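Local coordinates for alkaline serine protease (Pseudoalteromonas sp., PDB 1Y9Z), which probably cleaves peptide bonds in proteins as a cold-adapted, subtilisin-like serine endopeptidase of an Antarctic bacterium, at residues V174-V180 with V196-G202; N159-Y165 with F189-Q195; V331-S335 with T353-Q357. All coordinates share one frame. Numbering follows the deposited sequence.

Contact 1. Residues V174-V180 with V196-G202; sequences VMSVAAV and VEISGPG. With NA (sodium ion), chain F; NA (sodium ion), chain E.
Two neighbouring parallel strands of the subtilisin-like alpha/beta domain meet here, 174-180 and 196-201. Strand 174-180 lies between strands 152-156 and 196-201 in the central sheet. Both segments are largely extended; Glu197 (phi/psi -111/-36) interrupts the second near its start, and Gly202 (-141/5) leaves the strand at its end. The short strand axes approach to 4.5 Å and cross at -40°. The register pairs Val177 with Ile198, Ala178 with Ser199, Ala179 with Gly200 and Val180 with Pro201.

Backbone hydrogen bonds form the ladder. Glu197 N donates to Ser176 O (2.9 Å), and Ile198 N reaches the same Ser176 O weakly at 3.5 Å. Ala178 N donates to Ile198 O (2.9 Å), Gly200 N to Ala178 O (3.0 Å), and Val180 N to Gly200 O (3.1 Å). Gly202 N closes the run on Val180 O at 2.9 Å.

Apolar contacts lie on both faces. Val177 (t) and Ile198 (chi1 t, chi2 t) share one face, where Val177 CG2 is 4.1 Å from Ile198 CG2. Met175 (m, t, p) brings CE to 4.1 Å from Ile198 CG2; helix 391-401 covers these two side chains. Ala178 and Ser199 point to the other face, and Ala178 CB packs on Val196 CG1 at 3.6 Å.

Metal binding occupies the N-terminal end. Glu197 OE2 forms a salt bridge with Arg395. One sodium ion takes Val174 O at 2.2 Å. The second is bound by Val174 O at 3.0 Å and by Glu197 OE1 at 2.8 Å.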
loop_
_atom_site.group_PDB
_atom_site.type_symbol
_atom_site.label_atom_id
_atom_site.label_comp_id
_atom_site.label_asym_id
_atom_site.label_seq_id
_atom_site.Cartn_x
_atom_site.Cartn_y
_atom_site.Cartn_z
ATOM N N VAL A 174 -20.358 5.233 1.419
ATOM C CA VAL A 174 -18.942 5.065 1.106
ATOM C C VAL A 174 -18.477 3.619 1.230
ATOM O O VAL A 174 -18.901 2.902 2.140
ATOM C CB VAL A 174 -18.086 5.931 2.068
ATOM C CG1 VAL A 174 -16.615 5.849 1.698
ATOM C CG2 VAL A 174 -18.579 7.370 2.051
ATOM N N MET A 175 -17.609 3.189 0.315
ATOM C CA MET A 175 -17.069 1.834 0.377
ATOM C C MET A 175 -15.924 1.819 1.385
ATOM O O MET A 175 -14.942 2.548 1.224
ATOM C CB MET A 175 -16.520 1.385 -0.982
ATOM C CG MET A 175 -17.545 1.240 -2.086
ATOM S SD MET A 175 -16.811 0.494 -3.565
ATOM C CE MET A 175 -16.928 -1.247 -3.158
ATOM N N SER A 176 -16.054 1.004 2.429
ATOM C CA SER A 176 -15.007 0.889 3.440
ATOM C C SER A 176 -14.041 -0.200 2.985
ATOM O O SER A 176 -14.430 -1.356 2.819
ATOM C CB SER A 176 -15.611 0.521 4.794
ATOM O OG SER A 176 -14.593 0.339 5.760
ATOM N N VAL A 177 -12.779 0.173 2.801
ATOM C CA VAL A 177 -11.758 -0.747 2.313
ATOM C C VAL A 177 -10.796 -1.291 3.364
ATOM O O VAL A 177 -10.197 -0.529 4.125
ATOM C CB VAL A 177 -10.921 -0.067 1.207
ATOM C CG1 VAL A 177 -9.869 -1.033 0.673
ATOM C CG2 VAL A 177 -11.831 0.406 0.089
ATOM N N ALA A 178 -10.646 -2.614 3.378
ATOM C CA ALA A 178 -9.745 -3.304 4.297
ATOM C C ALA A 178 -8.447 -3.670 3.579
ATOM O O ALA A 178 -8.383 -3.678 2.345
ATOM C CB ALA A 178 -10.410 -4.565 4.833
ATOM N N ALA A 179 -7.419 -3.985 4.361
ATOM C CA ALA A 179 -6.115 -4.345 3.816
ATOM C C ALA A 179 -5.756 -5.808 4.042
ATOM O O ALA A 179 -6.020 -6.364 5.109
ATOM C CB ALA A 179 -5.035 -3.462 4.442
ATOM N N VAL A 180 -5.157 -6.425 3.025
ATOM C CA VAL A 180 -4.690 -7.807 3.114
ATOM C C VAL A 180 -3.275 -7.819 2.548
ATOM O O VAL A 180 -2.877 -6.879 1.849
ATOM C CB VAL A 180 -5.564 -8.793 2.296
ATOM C CG1 VAL A 180 -6.980 -8.816 2.845
ATOM C CG2 VAL A 180 -5.559 -8.408 0.826
ATOM N N VAL A 196 -16.972 -2.744 6.663
ATOM C CA VAL A 196 -15.914 -3.189 5.752
ATOM C C VAL A 196 -16.607 -3.906 4.604
ATOM O O VAL A 196 -17.344 -4.874 4.803
ATOM C CB VAL A 196 -14.906 -4.119 6.455
ATOM C CG1 VAL A 196 -13.963 -4.755 5.426
ATOM C CG2 VAL A 196 -14.086 -3.310 7.453
ATOM N N GLU A 197 -16.347 -3.421 3.397
ATOM C CA GLU A 197 -17.014 -3.909 2.199
ATOM C C GLU A 197 -16.169 -4.694 1.203
ATOM O O GLU A 197 -16.655 -5.634 0.570
ATOM C CB GLU A 197 -17.624 -2.691 1.507
ATOM C CG GLU A 197 -18.774 -2.945 0.568
ATOM C CD GLU A 197 -19.452 -1.647 0.182
ATOM O OE1 GLU A 197 -19.669 -0.807 1.083
ATOM O OE2 GLU A 197 -19.773 -1.461 -1.007
ATOM N N ILE A 198 -14.912 -4.308 1.055
ATOM C CA ILE A 198 -14.050 -4.969 0.090
ATOM C C ILE A 198 -12.601 -4.812 0.530
ATOM O O ILE A 198 -12.286 -3.922 1.322
ATOM C CB ILE A 198 -14.291 -4.347 -1.311
ATOM C CG1 ILE A 198 -13.762 -5.268 -2.405
ATOM C CG2 ILE A 198 -13.641 -2.972 -1.394
ATOM C CD1 ILE A 198 -14.273 -4.903 -3.790
ATOM N N SER A 199 -11.727 -5.678 0.027
ATOM C CA SER A 199 -10.318 -5.646 0.389
ATOM C C SER A 199 -9.397 -5.312 -0.771
ATOM O O SER A 199 -9.736 -5.508 -1.941
ATOM C CB SER A 199 -9.885 -6.994 0.966
ATOM O OG SER A 199 -10.614 -7.316 2.136
ATOM N N GLY A 200 -8.219 -4.808 -0.420
ATOM C CA GLY A 200 -7.223 -4.472 -1.416
ATOM C C GLY A 200 -5.840 -4.671 -0.832
ATOM O O GLY A 200 -5.693 -4.818 0.383
ATOM N N PRO A 201 -4.799 -4.708 -1.676
ATOM C CA PRO A 201 -3.418 -4.890 -1.215
ATOM C C PRO A 201 -3.051 -3.765 -0.242
ATOM O O PRO A 201 -3.151 -2.587 -0.594
ATOM C CB PRO A 201 -2.618 -4.817 -2.514
ATOM C CG PRO A 201 -3.582 -5.384 -3.532
ATOM C CD PRO A 201 -4.878 -4.718 -3.147
ATOM N N GLY A 202 -2.625 -4.122 0.971
ATOM C CA GLY A 202 -2.291 -3.106 1.957
ATOM C C GLY A 202 -1.081 -3.339 2.848
ATOM O O GLY A 202 -0.838 -2.559 3.768
HETATM NA NA NA F . -18.794 0.254 3.475
HETATM NA NA NA E . -19.333 2.417 4.290
#

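Contact 2. Residues N159-Y165 with F189-Q195; sequences NAGDSSY and FSQYTDQ. With NA (sodium ion), chain F; NA (sodium ion), chain E; PMS (phenylmethanesulfonic acid), chain H; SO4 (sulfate ion), chain G.
Two irregular loops, 159-165 and 189-195, run side by side at the surface. CA atoms lie 4.0 Å apart at Gly161 and Phe189, and 4.8 Å at Ser163 and Tyr192. Gly161 has positive phi (66/26).

Two backbone hydrogen bonds join the loops: Gly161 N to Phe189 O (2.9 Å) and Tyr192 N to Asp162 O (3.0 Å). Tyr165 (chi1 m) reaches across with its hydroxyl, and Tyr165 OH donates to Asp194 OD1 at 2.6 Å. Asp162 (chi1 p) makes an Asx turn. Its OD1 accepts from Ser164 N (3.0 Å) and Ser164 OG (2.7 Å). Thr193 OG1 accepts from Gln195 N (2.9 Å) in an ST turn. The Gln191 side chain fills the space between Ala160 and Ser164.

Ser163 CB sits over the Tyr192 ring (chi1 p), 4.0 Å from its centroid, in a CH-pi contact. A sulfate, probably from the crystallisation liquor, accepts at O4 from Ser163 N (3.1 Å) and Ser163 OG (2.8 Å).

Gln195 binds one sodium ion through O (2.6 Å) and the other through OE1 (2.4 Å), while its NE2 bonds to Asp172. Asn159 OD1 accepts from Thr368 N. Asn159 ND2 makes a weak bond to O1S of phenylmethanesulfonic acid (3.0 Å). This places Asn159 where subtilases carry the oxyanion-hole asparagine, consistent with that site.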
loop_
_atom_site.group_PDB
_atom_site.type_symbol
_atom_site.label_atom_id
_atom_site.label_comp_id
_atom_site.label_asym_id
_atom_site.label_seq_id
_atom_site.Cartn_x
_atom_site.Cartn_y
_atom_site.Cartn_z
ATOM N N ASN A 159 -6.305 1.840 10.457
ATOM C CA ASN A 159 -5.281 0.897 10.905
ATOM C C ASN A 159 -5.145 0.733 12.414
ATOM O O ASN A 159 -4.087 0.321 12.889
ATOM C CB ASN A 159 -3.917 1.311 10.348
ATOM C CG ASN A 159 -3.974 1.693 8.885
ATOM O OD1 ASN A 159 -4.601 1.012 8.076
ATOM N ND2 ASN A 159 -3.301 2.785 8.534
ATOM N N ALA A 160 -6.208 1.023 13.160
ATOM C CA ALA A 160 -6.160 0.926 14.619
ATOM C C ALA A 160 -6.173 -0.496 15.186
ATOM O O ALA A 160 -6.026 -0.683 16.397
ATOM C CB ALA A 160 -7.297 1.738 15.223
ATOM N N GLY A 161 -6.358 -1.490 14.323
ATOM C CA GLY A 161 -6.352 -2.873 14.774
ATOM C C GLY A 161 -7.482 -3.269 15.703
ATOM O O GLY A 161 -7.337 -4.197 16.505
ATOM N N ASP A 162 -8.607 -2.570 15.603
ATOM C CA ASP A 162 -9.771 -2.868 16.431
ATOM C C ASP A 162 -11.042 -2.812 15.589
ATOM O O ASP A 162 -10.976 -2.770 14.361
ATOM C CB ASP A 162 -9.870 -1.895 17.617
ATOM C CG ASP A 162 -9.920 -0.441 17.189
ATOM O OD1 ASP A 162 -10.339 -0.163 16.050
ATOM O OD2 ASP A 162 -9.555 0.429 18.008
ATOM N N SER A 163 -12.199 -2.813 16.245
ATOM C CA SER A 163 -13.469 -2.788 15.527
ATOM C C SER A 163 -14.078 -1.400 15.405
ATOM O O SER A 163 -15.245 -1.263 15.038
ATOM C CB SER A 163 -14.484 -3.698 16.221
ATOM O OG SER A 163 -14.976 -3.091 17.403
ATOM N N SER A 164 -13.300 -0.367 15.704
ATOM C CA SER A 164 -13.841 0.982 15.629
ATOM C C SER A 164 -14.197 1.408 14.215
ATOM O O SER A 164 -13.596 0.956 13.233
ATOM C CB SER A 164 -12.869 1.992 16.245
ATOM O OG SER A 164 -11.669 2.074 15.508
ATOM N N TYR A 165 -15.201 2.269 14.120
ATOM C CA TYR A 165 -15.642 2.798 12.838
ATOM C C TYR A 165 -14.843 4.045 12.501
ATOM O O TYR A 165 -14.750 4.969 13.309
ATOM C CB TYR A 165 -17.114 3.202 12.885
ATOM C CG TYR A 165 -18.095 2.064 12.989
ATOM C CD1 TYR A 165 -18.241 1.146 11.951
ATOM C CD2 TYR A 165 -18.905 1.924 14.113
ATOM C CE1 TYR A 165 -19.174 0.119 12.033
ATOM C CE2 TYR A 165 -19.837 0.901 14.203
ATOM C CZ TYR A 165 -19.966 0.006 13.162
ATOM O OH TYR A 165 -20.900 -0.999 13.249
ATOM N N PHE A 189 -3.454 -4.901 11.407
ATOM C CA PHE A 189 -3.837 -3.536 11.759
ATOM C C PHE A 189 -5.156 -3.063 11.154
ATOM O O PHE A 189 -5.715 -2.061 11.594
ATOM C CB PHE A 189 -2.742 -2.556 11.321
ATOM C CG PHE A 189 -2.481 -2.562 9.834
ATOM C CD1 PHE A 189 -1.340 -3.165 9.318
ATOM C CD2 PHE A 189 -3.396 -1.998 8.946
ATOM C CE1 PHE A 189 -1.117 -3.210 7.941
ATOM C CE2 PHE A 189 -3.183 -2.038 7.572
ATOM C CZ PHE A 189 -2.042 -2.646 7.069
ATOM N N SER A 190 -5.641 -3.774 10.141
ATOM C CA SER A 190 -6.860 -3.376 9.447
ATOM C C SER A 190 -8.108 -3.477 10.316
ATOM O O SER A 190 -8.493 -4.562 10.744
ATOM C CB SER A 190 -7.019 -4.218 8.177
ATOM O OG SER A 190 -8.030 -3.703 7.334
ATOM N N GLN A 191 -8.740 -2.336 10.574
ATOM C CA GLN A 191 -9.941 -2.312 11.400
ATOM C C GLN A 191 -11.036 -3.188 10.805
ATOM O O GLN A 191 -11.282 -3.168 9.598
ATOM C CB GLN A 191 -10.423 -0.869 11.580
ATOM C CG GLN A 191 -9.585 -0.102 12.598
ATOM C CD GLN A 191 -9.828 1.393 12.583
ATOM O OE1 GLN A 191 -10.963 1.860 12.721
ATOM N NE2 GLN A 191 -8.756 2.157 12.428
ATOM N N TYR A 192 -11.683 -3.969 11.665
ATOM C CA TYR A 192 -12.743 -4.868 11.232
ATOM C C TYR A 192 -14.101 -4.382 11.735
ATOM O O TYR A 192 -14.313 -4.225 12.939
ATOM C CB TYR A 192 -12.457 -6.295 11.726
ATOM C CG TYR A 192 -12.274 -6.423 13.225
ATOM C CD1 TYR A 192 -11.074 -6.056 13.845
ATOM C CD2 TYR A 192 -13.311 -6.897 14.027
ATOM C CE1 TYR A 192 -10.919 -6.162 15.232
ATOM C CE2 TYR A 192 -13.166 -7.002 15.404
ATOM C CZ TYR A 192 -11.973 -6.636 16.002
ATOM O OH TYR A 192 -11.852 -6.752 17.369
ATOM N N THR A 193 -15.020 -4.141 10.805
ATOM C CA THR A 193 -16.350 -3.648 11.155
ATOM C C THR A 193 -17.390 -4.236 10.217
ATOM O O THR A 193 -17.045 -4.861 9.211
ATOM C CB THR A 193 -16.443 -2.116 11.002
ATOM O OG1 THR A 193 -16.537 -1.794 9.607
ATOM C CG2 THR A 193 -15.217 -1.428 11.597
ATOM N N ASP A 194 -18.663 -4.027 10.537
ATOM C CA ASP A 194 -19.716 -4.529 9.672
ATOM C C ASP A 194 -19.909 -3.620 8.462
ATOM O O ASP A 194 -20.791 -3.850 7.638
ATOM C CB ASP A 194 -21.038 -4.726 10.439
ATOM C CG ASP A 194 -21.506 -3.483 11.171
ATOM O OD1 ASP A 194 -20.890 -2.410 11.030
ATOM O OD2 ASP A 194 -22.518 -3.590 11.900
ATOM N N GLN A 195 -19.073 -2.588 8.365
ATOM C CA GLN A 195 -19.103 -1.670 7.227
ATOM C C GLN A 195 -18.040 -2.086 6.206
ATOM O O GLN A 195 -18.190 -1.802 5.022
ATOM C CB GLN A 195 -18.832 -0.228 7.668
ATOM C CG GLN A 195 -20.041 0.531 8.203
ATOM C CD GLN A 195 -21.011 0.960 7.110
ATOM O OE1 GLN A 195 -20.602 1.377 6.022
ATOM N NE2 GLN A 195 -22.304 0.881 7.405
HETATM NA NA NA F . -18.794 0.254 3.475
HETATM NA NA NA E . -19.333 2.417 4.290
HETATM C C PMS H . -4.199 6.492 7.292
HETATM S S PMS H . -5.259 5.512 6.201
HETATM C C1 PMS H . -4.688 7.949 7.491
HETATM C C2 PMS H . -5.582 8.221 8.590
HETATM C C3 PMS H . -6.056 9.553 8.811
HETATM C C4 PMS H . -5.608 10.588 7.902
HETATM C C5 PMS H . -4.730 10.328 6.821
HETATM C C6 PMS H . -4.230 9.014 6.561
HETATM O O2S PMS H . -6.637 5.925 6.440
HETATM O O1S PMS H . -5.101 4.108 6.500
HETATM S S SO4 G . -12.750 -3.050 20.006
HETATM O O1 SO4 G . -13.738 -3.146 21.098
HETATM O O2 SO4 G . -11.409 -2.829 20.580
HETATM O O3 SO4 G . -12.751 -4.303 19.228
HETATM O O4 SO4 G . -13.097 -1.928 19.113
#

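Contact 3. Residues V331-S335 with T353-Q357; sequences VPSVS and TVSNQ
The side chains of Pro332, Val334, Val354 and Asn356 bridge two strand segments that cross at 90°. The axes of 333-335 and 353-357 stay 7.0 Å apart, and the nearest CA atoms are Pro332 and Asn356, at 6.1 Å. Both backbones are extended. All four side chains start toward the opposite segment, whereas Ser333 and Ser355 (both chi1 p) point away.

Val334 takes the m rotamer and Val354 the t rotamer. Their CG1 atoms meet at 3.7 Å. Asn356 (chi1 m, chi2 -27°) has its amide beside Pro332 and Val334. Asn356 ND2 donates to Ser333 O at 3.1 Å and also to the carbonyl of Ile249. Asn356 OD1 is buried without a polar partner; Val334 CG1 is 3.2 Å from it. Pro332 CB lies 4.0 Å from Asn356 ND2.

The contact lies inside the inserted beta-barrel domain. Strand 305-309 reaches Val334 and Val354, strand 214-221 touches Val334 and Asn356, and strand 252-263 touches Pro332.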
loop_
_atom_site.group_PDB
_atom_site.type_symbol
_atom_site.label_atom_id
_atom_site.label_comp_id
_atom_site.label_asym_id
_atom_site.label_seq_id
_atom_site.Cartn_x
_atom_site.Cartn_y
_atom_site.Cartn_z
ATOM N N VAL A 331 23.700 -3.434 11.005
ATOM C CA VAL A 331 24.013 -3.902 9.659
ATOM C C VAL A 331 22.738 -3.864 8.820
ATOM O O VAL A 331 21.632 -3.803 9.363
ATOM C CB VAL A 331 24.547 -5.351 9.676
ATOM C CG1 VAL A 331 25.783 -5.440 10.557
ATOM C CG2 VAL A 331 23.466 -6.302 10.173
ATOM N N PRO A 332 22.872 -3.889 7.485
ATOM C CA PRO A 332 21.669 -3.857 6.648
ATOM C C PRO A 332 20.872 -5.154 6.743
ATOM O O PRO A 332 21.418 -6.246 6.590
ATOM C CB PRO A 332 22.229 -3.606 5.247
ATOM C CG PRO A 332 23.585 -4.248 5.304
ATOM C CD PRO A 332 24.094 -3.831 6.661
ATOM N N SER A 333 19.578 -5.024 7.015
ATOM C CA SER A 333 18.701 -6.182 7.117
ATOM C C SER A 333 17.431 -5.922 6.312
ATOM O O SER A 333 16.941 -4.792 6.254
ATOM C CB SER A 333 18.374 -6.475 8.588
ATOM O OG SER A 333 17.792 -5.359 9.235
ATOM N N VAL A 334 16.912 -6.973 5.683
ATOM C CA VAL A 334 15.720 -6.858 4.853
ATOM C C VAL A 334 14.706 -7.967 5.118
ATOM O O VAL A 334 15.001 -8.945 5.808
ATOM C CB VAL A 334 16.095 -6.898 3.353
ATOM C CG1 VAL A 334 17.093 -5.793 3.036
ATOM C CG2 VAL A 334 16.679 -8.260 2.993
ATOM N N SER A 335 13.514 -7.802 4.551
ATOM C CA SER A 335 12.431 -8.766 4.700
ATOM C C SER A 335 11.911 -9.206 3.331
ATOM O O SER A 335 11.696 -8.377 2.450
ATOM C CB SER A 335 11.288 -8.140 5.507
ATOM O OG SER A 335 10.129 -8.957 5.490
ATOM N N THR A 353 24.816 -9.951 -2.047
ATOM C CA THR A 353 24.903 -8.563 -1.629
ATOM C C THR A 353 23.521 -8.086 -1.212
ATOM O O THR A 353 22.579 -8.120 -2.004
ATOM C CB THR A 353 25.413 -7.657 -2.765
ATOM O OG1 THR A 353 26.714 -8.093 -3.174
ATOM C CG2 THR A 353 25.498 -6.208 -2.295
ATOM N N VAL A 354 23.407 -7.668 0.041
ATOM C CA VAL A 354 22.151 -7.158 0.572
ATOM C C VAL A 354 22.355 -5.668 0.763
ATOM O O VAL A 354 23.386 -5.239 1.283
ATOM C CB VAL A 354 21.809 -7.792 1.933
ATOM C CG1 VAL A 354 20.520 -7.190 2.480
ATOM C CG2 VAL A 354 21.669 -9.293 1.781
ATOM N N SER A 355 21.380 -4.872 0.346
ATOM C CA SER A 355 21.525 -3.437 0.484
ATOM C C SER A 355 20.239 -2.685 0.767
ATOM O O SER A 355 19.174 -3.027 0.252
ATOM C CB SER A 355 22.158 -2.866 -0.783
ATOM O OG SER A 355 21.341 -3.123 -1.912
ATOM N N ASN A 356 20.359 -1.668 1.611
ATOM C CA ASN A 356 19.249 -0.785 1.940
ATOM C C ASN A 356 19.737 0.570 1.451
ATOM O O ASN A 356 20.866 0.967 1.743
ATOM C CB ASN A 356 18.992 -0.725 3.446
ATOM C CG ASN A 356 18.305 -1.966 3.972
ATOM O OD1 ASN A 356 17.588 -2.650 3.242
ATOM N ND2 ASN A 356 18.504 -2.253 5.252
ATOM N N GLN A 357 18.901 1.273 0.699
ATOM C CA GLN A 357 19.291 2.568 0.163
ATOM C C GLN A 357 18.278 3.655 0.481
ATOM O O GLN A 357 17.079 3.475 0.278
ATOM C CB GLN A 357 19.467 2.461 -1.352
ATOM C CG GLN A 357 20.541 1.469 -1.775
ATOM C CD GLN A 357 20.528 1.192 -3.264
ATOM O OE1 GLN A 357 20.604 2.109 -4.081
ATOM N NE2 GLN A 357 20.436 -0.085 -3.626
#

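Contacts 1 and 2 are neighbours in the catalytic alpha/beta domain, with centres 10 Å apart. Their segments alternate along the chain, so the loops of contact 2 flank strand 174-180 in sequence. Ser190 OG lies 3.0 Å from Ala179 N, a probable hydrogen bond, and Phe189 CZ packs 3.5 Å from Gly202 O. Both contacts supply ligands to the two sodium ions; Ala169 and Tyr171 complete one of the two sites. Asn159 of contact 2 touches the bound phenylmethanesulfonic acid, while Ala179 of contact 1 has its side chain about 8 Å away from it. Contact 3 belongs to the inserted barrel. Its centre is 31 Å from that of contact 1 and 33 Å from that of contact 2.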